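Carboxypeptidase D (Drosophila melanogaster, PDB 3MN8) releases C-terminal arginine or lysine from peptides and proteins as a zinc metallocarboxypeptidase, represented here by its active first carboxypeptidase domain, the 1B form. Local coordinates at residues K95-M100 and Y138-M143. Numbering follows the deposited sequence.
Sequences KYIANM and YLVPTM
Thr-142 OG1 donates to Asn-99 OD1 at 2.8 Å, approaching a lone pair of the amide oxygen within the plane of the amide; with both CG of Asn-99 (chi1 -165°) and OG1 of Thr-142 anti to their backbone N, the two groups run side by side. Asn-99 ND2 hydrogen-bonds to the carbonyl oxygens of Gly-102 and Glu-104. Upstream, parallel strands 95-97 and 138-140 are joined by backbone hydrogen bonds: Tyr-96 uses both its N, to Tyr-138 O, and its O, from Val-140 N, and a more bent bond runs from Ala-98 N to Val-140 O (N-H...O 137°). On the face carrying Ile-97 and Val-140, Ile-97 CG1 lies 3.9 Å from Val-140 CB; beyond the strand end, Met-143 CB reaches Ile-97 CG2 at 3.7 Å. The two thioether methyls, Met-100 CE and Met-143 CE, meet at 3.8 Å. On the opposite face, Leu-139 CD2 packs on Tyr-96 CB at 4.0 Å, with helix 106-121 covering both side chains. In this M14 carboxypeptidase α/β sheet, the amide-hydroxyl bond ties together the loops following two neighbouring central strands, just where the one carrying Asn-99 runs on to zinc ligands His-101 and Glu-104, while Met-100 brings apolar packing against the third, His-217.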
# COMPACT_ATOMS: atom_id res chain seq x y z
N LYS A 95 -1.35 4.24 1.00
CA LYS A 95 -2.55 3.67 0.36
C LYS A 95 -2.75 2.17 0.63
O LYS A 95 -1.79 1.41 0.80
CB LYS A 95 -2.55 3.94 -1.15
CG LYS A 95 -1.42 3.27 -1.91
CD LYS A 95 -0.70 4.29 -2.78
CE LYS A 95 -0.14 3.65 -4.05
NZ LYS A 95 0.71 2.45 -3.80
N TYR A 96 -4.01 1.77 0.68
CA TYR A 96 -4.38 0.36 0.68
C TYR A 96 -5.26 0.07 -0.54
O TYR A 96 -6.28 0.74 -0.75
CB TYR A 96 -5.15 0.01 1.95
CG TYR A 96 -4.27 -0.36 3.13
CD1 TYR A 96 -2.96 -0.78 2.93
CD2 TYR A 96 -4.76 -0.30 4.43
CE1 TYR A 96 -2.16 -1.13 4.00
CE2 TYR A 96 -3.96 -0.65 5.51
CZ TYR A 96 -2.66 -1.06 5.28
OH TYR A 96 -1.83 -1.40 6.33
N ILE A 97 -4.86 -0.89 -1.37
CA ILE A 97 -5.75 -1.28 -2.46
C ILE A 97 -6.22 -2.71 -2.26
O ILE A 97 -5.50 -3.52 -1.67
CB ILE A 97 -5.13 -1.09 -3.87
CG1 ILE A 97 -4.74 0.37 -4.14
CG2 ILE A 97 -6.15 -1.51 -4.92
CD1 ILE A 97 -3.36 0.76 -3.69
N ALA A 98 -7.43 -3.01 -2.73
CA ALA A 98 -7.96 -4.36 -2.64
C ALA A 98 -8.67 -4.79 -3.92
O ALA A 98 -8.86 -4.00 -4.84
CB ALA A 98 -8.90 -4.46 -1.46
N ASN A 99 -9.04 -6.06 -3.97
CA ASN A 99 -9.92 -6.59 -5.01
C ASN A 99 -9.49 -6.32 -6.44
O ASN A 99 -10.34 -6.10 -7.32
CB ASN A 99 -11.35 -6.07 -4.81
CG ASN A 99 -12.37 -6.85 -5.62
OD1 ASN A 99 -13.13 -6.29 -6.40
ND2 ASN A 99 -12.38 -8.17 -5.44
N MET A 100 -8.18 -6.34 -6.70
CA MET A 100 -7.72 -6.14 -8.07
C MET A 100 -8.09 -7.36 -8.89
O MET A 100 -8.45 -7.25 -10.07
CB MET A 100 -6.22 -5.86 -8.14
CG MET A 100 -5.32 -7.07 -8.03
SD MET A 100 -3.59 -6.58 -8.18
CE MET A 100 -3.68 -5.50 -9.60
N TYR A 138 -5.15 6.68 2.24
CA TYR A 138 -6.06 6.44 1.13
C TYR A 138 -6.49 4.96 1.03
O TYR A 138 -5.65 4.05 0.98
CB TYR A 138 -5.43 6.85 -0.19
CG TYR A 138 -5.09 8.31 -0.29
CD1 TYR A 138 -3.97 8.83 0.32
CD2 TYR A 138 -5.90 9.17 -1.02
CE1 TYR A 138 -3.66 10.16 0.21
CE2 TYR A 138 -5.60 10.50 -1.14
CZ TYR A 138 -4.48 10.99 -0.52
OH TYR A 138 -4.16 12.33 -0.61
N LEU A 139 -7.80 4.75 0.96
CA LEU A 139 -8.38 3.41 0.91
C LEU A 139 -9.13 3.14 -0.40
O LEU A 139 -10.07 3.87 -0.76
CB LEU A 139 -9.30 3.17 2.11
CG LEU A 139 -8.75 3.51 3.50
CD1 LEU A 139 -9.79 3.19 4.58
CD2 LEU A 139 -7.44 2.76 3.74
N VAL A 140 -8.69 2.11 -1.11
CA VAL A 140 -9.30 1.68 -2.35
C VAL A 140 -9.81 0.24 -2.20
O VAL A 140 -9.10 -0.73 -2.54
CB VAL A 140 -8.29 1.76 -3.53
CG1 VAL A 140 -8.99 1.54 -4.87
CG2 VAL A 140 -7.55 3.09 -3.51
N PRO A 141 -11.04 0.08 -1.68
CA PRO A 141 -11.67 -1.23 -1.48
C PRO A 141 -11.66 -2.13 -2.73
O PRO A 141 -11.45 -3.33 -2.61
CB PRO A 141 -13.11 -0.86 -1.10
CG PRO A 141 -12.99 0.47 -0.47
CD PRO A 141 -11.89 1.18 -1.21
N THR A 142 -11.91 -1.55 -3.90
CA THR A 142 -11.81 -2.31 -5.14
C THR A 142 -11.11 -1.53 -6.24
O THR A 142 -11.17 -0.30 -6.32
CB THR A 142 -13.18 -2.78 -5.69
OG1 THR A 142 -12.97 -3.51 -6.90
CG2 THR A 142 -14.07 -1.60 -6.01
N MET A 143 -10.45 -2.30 -7.10
CA MET A 143 -9.68 -1.79 -8.22
C MET A 143 -10.20 -2.51 -9.47
O MET A 143 -9.76 -2.26 -10.60
CB MET A 143 -8.20 -2.07 -7.97
CG MET A 143 -7.25 -1.44 -8.94
SD MET A 143 -5.59 -2.12 -8.72
CE MET A 143 -5.01 -2.05 -10.41